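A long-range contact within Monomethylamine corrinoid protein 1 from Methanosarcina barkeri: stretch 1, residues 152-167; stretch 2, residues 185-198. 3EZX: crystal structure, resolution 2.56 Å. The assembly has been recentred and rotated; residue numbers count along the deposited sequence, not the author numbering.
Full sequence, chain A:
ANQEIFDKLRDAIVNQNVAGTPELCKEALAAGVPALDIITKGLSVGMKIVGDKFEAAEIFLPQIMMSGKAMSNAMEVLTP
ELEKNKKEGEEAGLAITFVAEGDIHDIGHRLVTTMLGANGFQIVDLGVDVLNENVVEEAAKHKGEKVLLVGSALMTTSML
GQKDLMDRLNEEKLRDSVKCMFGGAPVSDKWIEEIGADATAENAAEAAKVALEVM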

ATOM      1  N   SER A 152       4.126  -0.869   5.907  1.00 35.25           N
ATOM      2  CA  SER A 152       2.817  -0.232   6.009  1.00 36.37           C
ATOM      3  C   SER A 152       2.297  -0.219   7.433  1.00 31.51           C
ATOM      4  O   SER A 152       2.679  -1.043   8.257  1.00 43.19           O
ATOM      5  CB  SER A 152       1.785  -0.946   5.129  1.00 33.16           C
ATOM      6  OG  SER A 152       1.896  -0.567   3.774  1.00 26.85           O
ATOM      7  N   ALA A 153       1.403   0.721   7.699  1.00 35.57           N
ATOM      8  CA  ALA A 153       0.779   0.863   9.004  1.00 37.67           C
ATOM      9  C   ALA A 153      -0.322   1.913   8.876  1.00 41.28           C
ATOM     10  O   ALA A 153      -0.050   3.079   8.588  1.00 48.83           O
ATOM     11  CB  ALA A 153       1.810   1.287  10.038  1.00 21.66           C
ATOM     12  N   LEU A 154      -1.567   1.494   9.063  1.00 37.64           N
ATOM     13  CA  LEU A 154      -2.689   2.420   8.959  1.00 42.29           C
ATOM     14  C   LEU A 154      -3.236   2.804  10.318  1.00 34.95           C
ATOM     15  O   LEU A 154      -4.225   3.529  10.425  1.00 35.21           O
ATOM     16  CB  LEU A 154      -3.801   1.826   8.093  1.00 33.14           C
ATOM     17  CG  LEU A 154      -3.571   1.997   6.589  1.00 38.37           C
ATOM     18  CD1 LEU A 154      -2.293   1.281   6.162  1.00 49.67           C
ATOM     19  CD2 LEU A 154      -4.763   1.444   5.841  1.00 60.47           C
ATOM     20  N   MET A 155      -2.581   2.313  11.360  1.00 37.50           N
ATOM     21  CA  MET A 155      -2.984   2.626  12.716  1.00 39.29           C
ATOM     22  C   MET A 155      -1.783   3.158  13.477  1.00 48.35           C
ATOM     23  O   MET A 155      -0.691   2.594  13.400  1.00 53.40           O
ATOM     24  CB  MET A 155      -3.534   1.385  13.410  1.00 46.83           C
ATOM     25  CG  MET A 155      -4.761   0.804  12.736  1.00 38.66           C
ATOM     26  SD  MET A 155      -5.605  -0.344  13.817  1.00 42.77           S
ATOM     27  CE  MET A 155      -4.421  -1.684  13.855  1.00 44.78           C
ATOM     28  N   THR A 156      -1.987   4.256  14.196  1.00 50.66           N
ATOM     29  CA  THR A 156      -0.923   4.878  14.974  1.00 50.56           C
ATOM     30  C   THR A 156      -0.269   3.880  15.918  1.00 46.32           C
ATOM     31  O   THR A 156       0.956   3.838  16.033  1.00 43.22           O
ATOM     32  CB  THR A 156      -1.460   6.062  15.805  1.00 59.13           C
ATOM     33  OG1 THR A 156      -2.593   5.635  16.571  1.00 49.28           O
ATOM     34  CG2 THR A 156      -1.863   7.219  14.894  1.00 55.55           C
ATOM     35  N   THR A 157      -1.091   3.076  16.587  1.00 39.36           N
ATOM     36  CA  THR A 157      -0.600   2.078  17.531  1.00 46.22           C
ATOM     37  C   THR A 157       0.406   1.129  16.879  1.00 49.54           C
ATOM     38  O   THR A 157       1.395   0.745  17.499  1.00 54.81           O
ATOM     39  CB  THR A 157      -1.763   1.242  18.110  1.00 55.19           C
ATOM     40  OG1 THR A 157      -2.798   2.120  18.572  1.00 65.81           O
ATOM     41  CG2 THR A 157      -1.280   0.391  19.274  1.00 39.39           C
ATOM     42  N   SER A 158       0.153   0.759  15.627  1.00 48.78           N
ATOM     43  CA  SER A 158       1.042  -0.146  14.901  1.00 49.80           C
ATOM     44  C   SER A 158       2.190   0.612  14.237  1.00 39.79           C
ATOM     45  O   SER A 158       3.262   0.058  14.011  1.00 50.41           O
ATOM     46  CB  SER A 158       0.256  -0.920  13.838  1.00 55.88           C
ATOM     47  OG  SER A 158      -0.229  -0.049  12.827  1.00 66.16           O
ATOM     48  N   MET A 159       1.958   1.880  13.926  1.00 37.21           N
ATOM     49  CA  MET A 159       2.971   2.717  13.294  1.00 36.91           C
ATOM     50  C   MET A 159       4.137   3.011  14.234  1.00 37.03           C
ATOM     51  O   MET A 159       5.270   3.195  13.790  1.00 31.03           O
ATOM     52  CB  MET A 159       2.347   4.035  12.846  1.00 48.42           C
ATOM     53  CG  MET A 159       3.344   5.033  12.289  1.00 53.63           C
ATOM     54  SD  MET A 159       2.681   6.708  12.327  1.00 65.10           S
ATOM     55  CE  MET A 159       3.044   7.159  14.048  1.00 64.92           C
ATOM     56  N   LEU A 160       3.851   3.065  15.530  1.00 41.50           N
ATOM     57  CA  LEU A 160       4.875   3.342  16.531  1.00 49.07           C
ATOM     58  C   LEU A 160       5.943   2.258  16.536  1.00 55.72           C
ATOM     59  O   LEU A 160       7.123   2.532  16.786  1.00 51.32           O
ATOM     60  CB  LEU A 160       4.236   3.454  17.916  1.00 49.14           C
ATOM     61  CG  LEU A 160       3.152   4.536  18.008  1.00 61.02           C
ATOM     62  CD1 LEU A 160       2.562   4.572  19.408  1.00 56.77           C
ATOM     63  CD2 LEU A 160       3.748   5.884  17.636  1.00 62.19           C
ATOM     64  N   GLY A 161       5.524   1.028  16.252  1.00 47.44           N
ATOM     65  CA  GLY A 161       6.457  -0.083  16.219  1.00 51.60           C
ATOM     66  C   GLY A 161       7.503   0.016  15.119  1.00 46.48           C
ATOM     67  O   GLY A 161       8.453  -0.764  15.090  1.00 50.53           O
ATOM     68  N   GLN A 162       7.334   0.967  14.209  1.00 44.80           N
ATOM     69  CA  GLN A 162       8.287   1.133  13.121  1.00 47.38           C
ATOM     70  C   GLN A 162       9.572   1.693  13.701  1.00 52.74           C
ATOM     71  O   GLN A 162      10.655   1.471  13.165  1.00 52.14           O
ATOM     72  CB  GLN A 162       7.734   2.084  12.061  1.00 35.82           C
ATOM     73  CG  GLN A 162       6.391   1.648  11.506  1.00 40.62           C
ATOM     74  CD  GLN A 162       5.868   2.577  10.431  1.00 44.80           C
ATOM     75  OE1 GLN A 162       5.884   3.796  10.586  1.00 52.83           O
ATOM     76  NE2 GLN A 162       5.387   2.000   9.337  1.00 45.63           N
ATOM     77  N   LYS A 163       9.445   2.423  14.802  1.00 59.03           N
ATOM     78  CA  LYS A 163      10.610   2.996  15.455  1.00 55.27           C
ATOM     79  C   LYS A 163      11.468   1.826  15.903  1.00 49.63           C
ATOM     80  O   LYS A 163      12.645   1.730  15.550  1.00 53.64           O
ATOM     81  CB  LYS A 163      10.194   3.838  16.665  1.00 59.11           C
ATOM     82  CG  LYS A 163      11.353   4.570  17.325  1.00 65.95           C
ATOM     83  CD  LYS A 163      10.891   5.486  18.446  1.00 72.20           C
ATOM     84  CE  LYS A 163      12.069   6.225  19.070  1.00 81.20           C
ATOM     85  NZ  LYS A 163      11.645   7.175  20.140  1.00 90.31           N
ATOM     86  N   ASP A 164      10.859   0.933  16.675  1.00 49.30           N
ATOM     87  CA  ASP A 164      11.539  -0.251  17.176  1.00 50.24           C
ATOM     88  C   ASP A 164      12.254  -0.969  16.036  1.00 47.39           C
ATOM     89  O   ASP A 164      13.416  -1.345  16.164  1.00 49.43           O
ATOM     90  CB  ASP A 164      10.527  -1.193  17.839  1.00 63.77           C
ATOM     91  CG  ASP A 164      11.130  -2.540  18.212  1.00 74.83           C
ATOM     92  OD1 ASP A 164      11.495  -3.313  17.298  1.00 84.73           O
ATOM     93  OD2 ASP A 164      11.238  -2.828  19.421  1.00 76.70           O
ATOM     94  N   LEU A 165      11.558  -1.156  14.921  1.00 42.74           N
ATOM     95  CA  LEU A 165      12.151  -1.825  13.772  1.00 42.81           C
ATOM     96  C   LEU A 165      13.470  -1.148  13.403  1.00 52.83           C
ATOM     97  O   LEU A 165      14.520  -1.795  13.364  1.00 56.72           O
ATOM     98  CB  LEU A 165      11.178  -1.796  12.589  1.00 32.88           C
ATOM     99  CG  LEU A 165      11.599  -2.391  11.242  1.00 26.86           C
ATOM    100  CD1 LEU A 165      12.187  -3.788  11.421  1.00 16.81           C
ATOM    101  CD2 LEU A 165      10.381  -2.432  10.322  1.00 27.14           C
ATOM    102  N   MET A 166      13.420   0.155  13.140  1.00 55.84           N
ATOM    103  CA  MET A 166      14.628   0.889  12.790  1.00 59.75           C
ATOM    104  C   MET A 166      15.692   0.709  13.868  1.00 58.85           C
ATOM    105  O   MET A 166      16.868   0.506  13.560  1.00 56.21           O
ATOM    106  CB  MET A 166      14.323   2.379  12.598  1.00 48.51           C
ATOM    107  CG  MET A 166      13.545   2.679  11.335  1.00 48.24           C
ATOM    108  SD  MET A 166      14.299   1.915   9.880  1.00 69.36           S
ATOM    109  CE  MET A 166      15.160   3.296   9.159  1.00 72.74           C
ATOM    110  N   ASP A 167      15.279   0.770  15.131  1.00 49.59           N
ATOM    111  CA  ASP A 167      16.226   0.600  16.223  1.00 59.76           C
ATOM    112  C   ASP A 167      16.845  -0.797  16.217  1.00 59.80           C
ATOM    113  O   ASP A 167      18.021  -0.957  16.548  1.00 61.92           O
ATOM    114  CB  ASP A 167      15.555   0.855  17.578  1.00 66.64           C
ATOM    115  CG  ASP A 167      15.086   2.289  17.740  1.00 82.34           C
ATOM    116  OD1 ASP A 167      15.803   3.209  17.287  1.00 81.91           O
ATOM    117  OD2 ASP A 167      14.007   2.498  18.336  1.00 91.40           O
ATOM    118  N   ALA A 185      -0.443   6.393   6.234  1.00 61.51           N
ATOM    119  CA  ALA A 185      -1.324   7.548   6.401  1.00 58.45           C
ATOM    120  C   ALA A 185      -0.939   8.164   7.734  1.00 53.52           C
ATOM    121  O   ALA A 185      -0.686   9.363   7.822  1.00 59.64           O
ATOM    122  CB  ALA A 185      -2.797   7.130   6.413  1.00 63.83           C
ATOM    123  N   PRO A 186      -0.905   7.351   8.802  1.00 49.90           N
ATOM    124  CA  PRO A 186      -0.523   7.924  10.093  1.00 50.32           C
ATOM    125  C   PRO A 186       0.956   8.301  10.050  1.00 55.11           C
ATOM    126  O   PRO A 186       1.475   8.945  10.962  1.00 60.38           O
ATOM    127  CB  PRO A 186      -0.803   6.787  11.069  1.00 51.34           C
ATOM    128  CG  PRO A 186      -1.951   6.082  10.433  1.00 42.83           C
ATOM    129  CD  PRO A 186      -1.517   6.024   8.988  1.00 34.10           C
ATOM    130  N   VAL A 187       1.626   7.885   8.977  1.00 55.68           N
ATOM    131  CA  VAL A 187       3.044   8.170   8.781  1.00 60.04           C
ATOM    132  C   VAL A 187       3.218   9.554   8.169  1.00 67.28           C
ATOM    133  O   VAL A 187       2.715   9.832   7.076  1.00 57.29           O
ATOM    134  CB  VAL A 187       3.701   7.132   7.845  1.00 63.64           C
ATOM    135  CG1 VAL A 187       5.156   7.496   7.597  1.00 57.25           C
ATOM    136  CG2 VAL A 187       3.603   5.751   8.456  1.00 54.75           C
ATOM    137  N   SER A 188       3.938  10.414   8.883  1.00 71.29           N
ATOM    138  CA  SER A 188       4.188  11.779   8.438  1.00 77.13           C
ATOM    139  C   SER A 188       5.654  11.967   8.064  1.00 79.64           C
ATOM    140  O   SER A 188       6.510  11.176   8.465  1.00 80.75           O
ATOM    141  CB  SER A 188       3.821  12.760   9.551  1.00 82.06           C
ATOM    142  OG  SER A 188       4.588  12.509  10.719  1.00 66.97           O
ATOM    143  N   ASP A 189       5.940  13.014   7.295  1.00 77.44           N
ATOM    144  CA  ASP A 189       7.308  13.306   6.888  1.00 73.54           C
ATOM    145  C   ASP A 189       8.144  13.630   8.118  1.00 72.68           C
ATOM    146  O   ASP A 189       9.373  13.620   8.073  1.00 64.23           O
ATOM    147  CB  ASP A 189       7.326  14.468   5.893  1.00 73.46           C
ATOM    148  CG  ASP A 189       7.222  13.994   4.456  1.00 80.71           C
ATOM    149  OD1 ASP A 189       6.896  12.807   4.253  1.00 88.88           O
ATOM    150  OD2 ASP A 189       7.462  14.798   3.530  1.00 77.50           O
ATOM    151  N   LYS A 190       7.453  13.902   9.221  1.00 73.30           N
ATOM    152  CA  LYS A 190       8.097  14.210  10.491  1.00 80.04           C
ATOM    153  C   LYS A 190       8.592  12.909  11.119  1.00 80.70           C
ATOM    154  O   LYS A 190       9.778  12.748  11.414  1.00 74.05           O
ATOM    155  CB  LYS A 190       7.097  14.868  11.449  1.00 83.76           C
ATOM    156  CG  LYS A 190       6.343  16.059  10.877  1.00 91.40           C
ATOM    157  CD  LYS A 190       5.530  16.749  11.968  1.00 91.40           C
ATOM    158  CE  LYS A 190       4.656  17.865  11.412  1.00 91.40           C
ATOM    159  NZ  LYS A 190       3.522  17.336  10.608  1.00 89.82           N
ATOM    160  N   TRP A 191       7.655  11.987  11.316  1.00 77.76           N
ATOM    161  CA  TRP A 191       7.942  10.693  11.918  1.00 73.05           C
ATOM    162  C   TRP A 191       9.051   9.919  11.209  1.00 73.66           C
ATOM    163  O   TRP A 191       9.786   9.164  11.846  1.00 73.66           O
ATOM    164  CB  TRP A 191       6.650   9.869  11.970  1.00 67.05           C
ATOM    165  CG  TRP A 191       6.834   8.421  12.286  1.00 60.91           C
ATOM    166  CD1 TRP A 191       6.824   7.386  11.399  1.00 60.35           C
ATOM    167  CD2 TRP A 191       7.028   7.839  13.580  1.00 58.36           C
ATOM    168  NE1 TRP A 191       6.998   6.194  12.058  1.00 69.39           N
ATOM    169  CE2 TRP A 191       7.130   6.444  13.398  1.00 57.05           C
ATOM    170  CE3 TRP A 191       7.135   8.363  14.876  1.00 57.30           C
ATOM    171  CZ2 TRP A 191       7.320   5.559  14.463  1.00 67.66           C
ATOM    172  CZ3 TRP A 191       7.326   7.482  15.937  1.00 64.94           C
ATOM    173  CH2 TRP A 191       7.420   6.096  15.721  1.00 64.18           C
ATOM    174  N   ILE A 192       9.178  10.117   9.900  1.00 68.29           N
ATOM    175  CA  ILE A 192      10.200   9.426   9.121  1.00 67.02           C
ATOM    176  C   ILE A 192      11.617   9.713   9.619  1.00 64.41           C
ATOM    177  O   ILE A 192      12.450   8.810   9.692  1.00 59.28           O
ATOM    178  CB  ILE A 192      10.111   9.804   7.626  1.00 65.17           C
ATOM    179  CG1 ILE A 192       8.782   9.316   7.043  1.00 71.78           C
ATOM    180  CG2 ILE A 192      11.278   9.197   6.861  1.00 61.93           C
ATOM    181  CD1 ILE A 192       8.607   7.807   7.072  1.00 65.31           C
ATOM    182  N   GLU A 193      11.891  10.968   9.960  1.00 70.62           N
ATOM    183  CA  GLU A 193      13.214  11.336  10.443  1.00 75.19           C
ATOM    184  C   GLU A 193      13.344  11.118  11.941  1.00 75.25           C
ATOM    185  O   GLU A 193      14.438  10.851  12.440  1.00 76.96           O
ATOM    186  CB  GLU A 193      13.535  12.793  10.097  1.00 77.72           C
ATOM    187  CG  GLU A 193      13.880  13.025   8.629  1.00 87.32           C
ATOM    188  CD  GLU A 193      12.658  13.083   7.729  1.00 91.29           C
ATOM    189  OE1 GLU A 193      11.804  12.177   7.814  1.00 91.40           O
ATOM    190  OE2 GLU A 193      12.558  14.038   6.930  1.00 91.40           O
ATOM    191  N   GLU A 194      12.229  11.231  12.656  1.00 73.44           N
ATOM    192  CA  GLU A 194      12.242  11.032  14.099  1.00 73.91           C
ATOM    193  C   GLU A 194      12.858   9.665  14.372  1.00 77.17           C
ATOM    194  O   GLU A 194      13.671   9.510  15.283  1.00 79.75           O
ATOM    195  CB  GLU A 194      10.820  11.083  14.662  1.00 70.56           C
ATOM    196  CG  GLU A 194      10.759  11.307  16.165  1.00 72.66           C
ATOM    197  CD  GLU A 194       9.335  11.393  16.683  1.00 81.91           C
ATOM    198  OE1 GLU A 194       8.461  11.876  15.932  1.00 88.39           O
ATOM    199  OE2 GLU A 194       9.091  10.994  17.843  1.00 78.09           O
ATOM    200  N   ILE A 195      12.471   8.680  13.569  1.00 76.05           N
ATOM    201  CA  ILE A 195      12.996   7.329  13.714  1.00 73.61           C
ATOM    202  C   ILE A 195      14.327   7.202  12.979  1.00 70.51           C
ATOM    203  O   ILE A 195      15.333   6.814  13.570  1.00 80.36           O
ATOM    204  CB  ILE A 195      12.001   6.271  13.169  1.00 69.42           C
ATOM    205  CG1 ILE A 195      11.614   6.603  11.725  1.00 66.55           C
ATOM    206  CG2 ILE A 195      10.766   6.215  14.058  1.00 43.97           C
ATOM    207  CD1 ILE A 195      10.740   5.556  11.068  1.00 60.95           C
ATOM    208  N   GLY A 196      14.332   7.536  11.691  1.00 65.68           N
ATOM    209  CA  GLY A 196      15.557   7.460  10.915  1.00 56.60           C
ATOM    210  C   GLY A 196      15.399   6.789   9.566  1.00 55.64           C
ATOM    211  O   GLY A 196      16.356   6.229   9.036  1.00 49.80           O
ATOM    212  N   ALA A 197      14.194   6.856   9.005  1.00 64.35           N
ATOM    213  CA  ALA A 197      13.902   6.242   7.711  1.00 61.49           C
ATOM    214  C   ALA A 197      14.463   7.044   6.540  1.00 61.76           C
ATOM    215  O   ALA A 197      15.006   8.134   6.724  1.00 62.05           O
ATOM    216  CB  ALA A 197      12.400   6.072   7.548  1.00 68.08           C
ATOM    217  N   ASP A 198      14.318   6.498   5.335  1.00 59.32           N
ATOM    218  CA  ASP A 198      14.821   7.150   4.132  1.00 65.16           C
ATOM    219  C   ASP A 198      13.742   7.819   3.286  1.00 74.81           C
ATOM    220  O   ASP A 198      14.057   8.647   2.429  1.00 75.81           O
ATOM    221  CB  ASP A 198      15.582   6.146   3.258  1.00 71.34           C
ATOM    222  CG  ASP A 198      16.709   5.460   4.003  1.00 81.71           C
ATOM    223  OD1 ASP A 198      17.582   4.849   3.348  1.00 80.45           O
ATOM    224  OD2 ASP A 198      16.715   5.526   5.246  1.00 87.28           O
TER

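Met159 lies at the apolar centre of the contact. Its flexible, polarizable thioether can adapt to several different neighbours at once: CG rests 3.9 Å from Val187 CG2, SD lies 3.7 Å from Pro186 CB, and both SD and CE sit over one face of the Trp191 indole. Met159 SD is 4.3 Å and Met159 CE 4.2 Å from the centroid of the five-membered ring of Trp191, so sulfur-aromatic and CH-pi attraction add to simple packing.

Pro186, compact and rigid, packs against the loop before the first helix, its CD 3.3 Å from Ala153 O and its CG 3.4 Å from Leu154 O. Having no backbone N-H, it meets these carbonyls with carbon alone.

Farther along, helices 161-167 and 189-195 run in roughly the same direction, crossing at -34° with axes 9.9 Å apart at closest. Branched Ile195 fills space between them: its CG2 lies 3.6 Å from Lys163 CB, and its CD1 4.0 Å from Met166 CG. Met166 CE reaches Ala197 CA at 3.5 Å. Gly196, the first residue past the helix to leave helical angles, has positive phi; at its backbone angles a CB would be jammed against the carbonyl O of the residue before, so glycine suits the turn.

At the indole edge, Trp191 NE1 donates a 3.0 Å hydrogen bond to Gln162 OE1, the one hydrogen bond between the stretches, satisfying a polar group beside apolar neighbours. Ser188 OG caps the second helix, accepting from Trp191 N at 3.2 Å.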